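Local coordinates for protein mandelate racemase/muconate lactonizing enzyme (Jannaschia sp., PDB 4J3Z) that is a member of the enolase superfamily that probably catalyses metal-assisted proton abstraction next to the carboxylate of its substrate, at residues E268-Q271 with A272-G276; A297-A300 with A301-A305. All coordinates share one frame; numbering follows the deposited sequence. Where two conformers were deposited one is given.

Interaction 1 of 2, residues E268-Q271 with A272-G276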
loop_
_atom_site.group_PDB
_atom_site.type_symbol
_atom_site.label_atom_id
_atom_site.label_comp_id
_atom_site.label_asym_id
_atom_site.label_seq_id
_atom_site.Cartn_x
_atom_site.Cartn_y
_atom_site.Cartn_z
ATOM N N GLU D 268 -4.410 -21.134 -4.190
ATOM C CA GLU D 268 -3.730 -21.119 -2.892
ATOM C C GLU D 268 -2.245 -20.856 -3.070
ATOM O O GLU D 268 -1.651 -20.083 -2.319
ATOM C CB GLU D 268 -3.963 -22.423 -2.124
ATOM C CG GLU D 268 -5.262 -22.455 -1.330
ATOM C CD GLU D 268 -5.456 -23.725 -0.510
ATOM O OE1 GLU D 268 -4.700 -24.720 -0.679
ATOM O OE2 GLU D 268 -6.401 -23.738 0.305
ATOM N N PHE D 269 -1.657 -21.510 -4.071
ATOM C CA PHE D 269 -0.300 -21.229 -4.498
ATOM C C PHE D 269 -0.119 -19.747 -4.856
ATOM O O PHE D 269 0.865 -19.132 -4.437
ATOM C CB PHE D 269 0.074 -22.136 -5.675
ATOM C CG PHE D 269 0.341 -23.562 -5.275
ATOM C CD1 PHE D 269 -0.700 -24.475 -5.163
ATOM C CD2 PHE D 269 1.634 -23.987 -4.995
ATOM C CE1 PHE D 269 -0.463 -25.786 -4.783
ATOM C CE2 PHE D 269 1.882 -25.300 -4.623
ATOM C CZ PHE D 269 0.830 -26.202 -4.516
ATOM N N THR D 270 -1.070 -19.196 -5.627
ATOM C CA THR D 270 -1.136 -17.760 -5.967
ATOM C C THR D 270 -0.941 -16.880 -4.729
ATOM O O THR D 270 -0.116 -15.961 -4.724
ATOM C CB THR D 270 -2.490 -17.412 -6.634
ATOM O OG1 THR D 270 -2.609 -18.112 -7.879
ATOM C CG2 THR D 270 -2.635 -15.911 -6.880
ATOM N N GLN D 271 -1.700 -17.175 -3.679
ATOM C CA GLN D 271 -1.570 -16.471 -2.395
ATOM C C GLN D 271 -0.171 -16.582 -1.776
ATOM O O GLN D 271 0.296 -15.650 -1.137
ATOM C CB GLN D 271 -2.645 -16.949 -1.416
ATOM C CG GLN D 271 -3.946 -16.157 -1.514
ATOM C CD GLN D 271 -5.196 -17.023 -1.449
ATOM O OE1 GLN D 271 -6.058 -16.936 -2.327
ATOM N NE2 GLN D 271 -5.310 -17.857 -0.403
ATOM N N ALA D 272 0.494 -17.716 -1.964
ATOM C CA ALA D 272 1.866 -17.895 -1.468
ATOM C C ALA D 272 2.850 -17.099 -2.320
ATOM O O ALA D 272 3.903 -16.670 -1.844
ATOM C CB ALA D 272 2.251 -19.370 -1.450
ATOM N N LEU D 273 2.502 -16.917 -3.590
ATOM C CA LEU D 273 3.314 -16.117 -4.501
ATOM C C LEU D 273 3.154 -14.629 -4.215
ATOM O O LEU D 273 4.123 -13.868 -4.287
ATOM C CB LEU D 273 2.965 -16.439 -5.949
ATOM C CG LEU D 273 3.465 -17.791 -6.471
ATOM C CD1 LEU D 273 2.888 -18.051 -7.851
ATOM C CD2 LEU D 273 4.987 -17.871 -6.504
ATOM N N HIS D 274 1.932 -14.225 -3.883
ATOM C CA HIS D 274 1.685 -12.830 -3.546
ATOM C C HIS D 274 2.320 -12.442 -2.215
ATOM O O HIS D 274 2.568 -11.250 -1.968
ATOM C CB HIS D 274 0.193 -12.507 -3.558
ATOM C CG HIS D 274 -0.284 -11.928 -4.857
ATOM N ND1 HIS D 274 -1.449 -12.334 -5.473
ATOM C CD2 HIS D 274 0.251 -10.974 -5.653
ATOM C CE1 HIS D 274 -1.609 -11.655 -6.596
ATOM N NE2 HIS D 274 -0.592 -10.824 -6.728
ATOM N N HIS D 275 2.626 -13.438 -1.382
ATOM C CA HIS D 275 3.163 -13.161 -0.061
ATOM C C HIS D 275 4.657 -13.401 0.093
ATOM O O HIS D 275 5.194 -13.271 1.195
ATOM C CB HIS D 275 2.357 -13.892 1.023
ATOM C CG HIS D 275 1.108 -13.173 1.430
ATOM N ND1 HIS D 275 -0.150 -13.712 1.258
ATOM C CD2 HIS D 275 0.923 -11.950 1.985
ATOM C CE1 HIS D 275 -1.055 -12.857 1.702
ATOM N NE2 HIS D 275 -0.431 -11.780 2.147
ATOM N N GLY D 276 5.332 -13.733 -1.002
ATOM C CA GLY D 276 6.785 -13.722 -1.012
ATOM C C GLY D 276 7.528 -15.026 -1.227
ATOM O O GLY D 276 8.753 -15.016 -1.386
#

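Interaction 2 of 2, residues A297-A300 with A301-A305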
loop_
_atom_site.group_PDB
_atom_site.type_symbol
_atom_site.label_atom_id
_atom_site.label_comp_id
_atom_site.label_asym_id
_atom_site.label_seq_id
_atom_site.Cartn_x
_atom_site.Cartn_y
_atom_site.Cartn_z
ATOM N N ALA D 297 2.956 -23.773 -12.219
ATOM C CA ALA D 297 4.273 -23.458 -12.786
ATOM C C ALA D 297 4.257 -22.168 -13.608
ATOM O O ALA D 297 5.249 -21.444 -13.649
ATOM C CB ALA D 297 4.773 -24.618 -13.623
ATOM N N THR D 298 3.131 -21.884 -14.260
ATOM C CA THR D 298 2.985 -20.675 -15.074
ATOM C C THR D 298 2.825 -19.437 -14.201
ATOM O O THR D 298 3.381 -18.364 -14.509
ATOM C CB THR D 298 1.818 -20.807 -16.072
ATOM O OG1 THR D 298 2.206 -21.688 -17.128
ATOM C CG2 THR D 298 1.452 -19.481 -16.676
ATOM N N LEU D 299 2.074 -19.589 -13.110
ATOM C CA LEU D 299 1.940 -18.526 -12.118
ATOM C C LEU D 299 3.261 -18.247 -11.402
ATOM O O LEU D 299 3.561 -17.101 -11.083
ATOM C CB LEU D 299 0.854 -18.857 -11.096
ATOM C CG LEU D 299 -0.566 -18.284 -11.190
ATOM C CD1 LEU D 299 -0.606 -16.769 -11.058
ATOM C CD2 LEU D 299 -1.303 -18.746 -12.430
ATOM N N ALA D 300 4.044 -19.285 -11.132
ATOM C CA ALA D 300 5.386 -19.085 -10.575
ATOM C C ALA D 300 6.190 -18.134 -11.478
ATOM O O ALA D 300 6.646 -17.091 -11.035
ATOM C CB ALA D 300 6.104 -20.421 -10.404
ATOM N N ALA D 301 6.325 -18.496 -12.752
ATOM C CA ALA D 301 7.023 -17.677 -13.740
ATOM C C ALA D 301 6.572 -16.201 -13.780
ATOM O O ALA D 301 7.402 -15.305 -13.940
ATOM C CB ALA D 301 6.900 -18.308 -15.112
ATOM N N ALA D 302 5.269 -15.959 -13.628
ATOM C CA ALA D 302 4.718 -14.603 -13.544
ATOM C C ALA D 302 5.290 -13.767 -12.387
ATOM O O ALA D 302 5.261 -12.529 -12.432
ATOM C CB ALA D 302 3.207 -14.668 -13.437
ATOM N N PHE D 303 5.791 -14.454 -11.360
ATOM C CA PHE D 303 6.387 -13.832 -10.175
ATOM C C PHE D 303 7.907 -14.008 -10.123
ATOM O O PHE D 303 8.549 -13.724 -9.096
ATOM C CB PHE D 303 5.766 -14.429 -8.906
ATOM C CG PHE D 303 4.396 -13.890 -8.586
ATOM C CD1 PHE D 303 4.250 -12.737 -7.822
ATOM C CD2 PHE D 303 3.257 -14.542 -9.031
ATOM C CE1 PHE D 303 2.994 -12.244 -7.521
ATOM C CE2 PHE D 303 2.000 -14.051 -8.734
ATOM C CZ PHE D 303 1.865 -12.904 -7.983
ATOM N N GLY D 304 8.482 -14.487 -11.224
ATOM C CA GLY D 304 9.916 -14.787 -11.289
ATOM C C GLY D 304 10.289 -15.918 -10.351
ATOM O O GLY D 304 11.465 -16.077 -9.991
ATOM N N ALA D 305 9.285 -16.702 -9.957
ATOM C CA ALA D 305 9.475 -17.827 -9.042
ATOM C C ALA D 305 9.814 -19.117 -9.787
ATOM O O ALA D 305 9.731 -19.167 -11.019
ATOM C CB ALA D 305 8.235 -18.016 -8.175
#

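Interaction 1 of 2, residues E268-Q271 with A272-G276
The imidazole of His275 turns its edge to the carbonyl of Gln271: ND1 lies 3.1 Å from Gln271 O, which sits near the ring plane, and the hydrogen bond between them is weak and bent. The backbone N of His275 gives Gln271 O a second weak bond, at 3.2 Å. CG of His275 sits beside its own backbone N (chi1 -82°), folding the ring back along the helix so that ND1 can reach the oxygen. The other imidazole, that of His274, lies alongside Thr270, with ND1 4.0 Å from Thr270 CG2, although two conformers were modelled for this histidine and its ring contacts are tentative. Its backbone is firmer: His274 N meets Thr270 O at 2.8 Å. One residue earlier, Leu273 N bonds Phe269 O at 2.9 Å, while Leu273 CB rests 3.3 Å from Thr270 O. Helix 266-274 links strands 257-259 and 279-280 in a beta-alpha-beta unit of the barrel. Away from this turn, Glu268 forms a salt bridge to Arg86 of the second subunit, and Ala272 and His275 pack on Leu246 of helix 246-252. Gly276 ends the helix with positive phi (116°) in a Schellman motif. Where a straight helical bond is lacking, the two weak bonds from His275 together satisfy Gln271 O, and the one from ND1 ties the His275 ring to the helix end.

Interaction 2 of 2, residues A297-A300 with A301-A305
Ala300 O is the tight centre of this helix end, gripped by two backbone donors arriving from opposite faces of its carbonyl plane. Phe303 N comes to 2.8 Å of Ala300 O, and Ala305 N, after the chain has turned, to 2.9 Å of the same oxygen. Neither lies on a lone pair; each donor stands well out of the plane. The turn also brings the two methyls together, Ala300 CB and Ala305 CB meeting at 3.9 Å on the buried side. On the flank of Leu299, the Phe303 ring offers its edge to the backbone: CD2 is 3.3 Å from Leu299 O, which lies in the plane of the ring. With CG opposite the carbonyl carbon (chi1 -78°), the ring lies against the preceding turn, where Phe303 CE2 makes a looser apolar contact of 4.4 Å with Leu299 CD1. Leu299 O also takes a second, weak bond from Phe303 N, at 3.5 Å.

The other side is slacker. Exposed Ala301 brings no more than a methyl to the solvent side, yet its backbone is well aligned: Ala301 N lies 3.3 Å from Ala297 O, with 174° at the hydrogen. Ala302, only partly exposed, packs with Leu299 of the third subunit, so this flank is in part an interface rather than open surface.

Gly304 takes positive phi as the C-prime residue of a Schellman motif, its N bonding Ala301 O at 3.0 Å while Ala305 N reaches back to Ala300 O. In this way Ala300 O and Ala301 O, which have no further helical turn to supply donors, receive them from the departing chain, and the Ala300 and Ala305 methyls meet across the reversal.

Interactions 1 and 2 are the C-terminal ends of two neighbouring outer helices of the barrel, 266-274 and 290-302, with centres about 10 Å apart. Leu273 joins them: its CB lies 3.6 Å from Phe303 CD2, its CD1 3.4 Å from Leu299 O and its CD2 3.7 Å from Ala305 CB. The rings of His274 and Phe303 also meet edge-to-face, subject to the alternate conformer of the histidine. Each helix end leads into a barrel strand, 279-280 and 306-307. In enolase-superfamily barrels the active site lies at the C-terminal ends of the strands, so both contacts probably sit toward the opposite end, close to subunit interfaces.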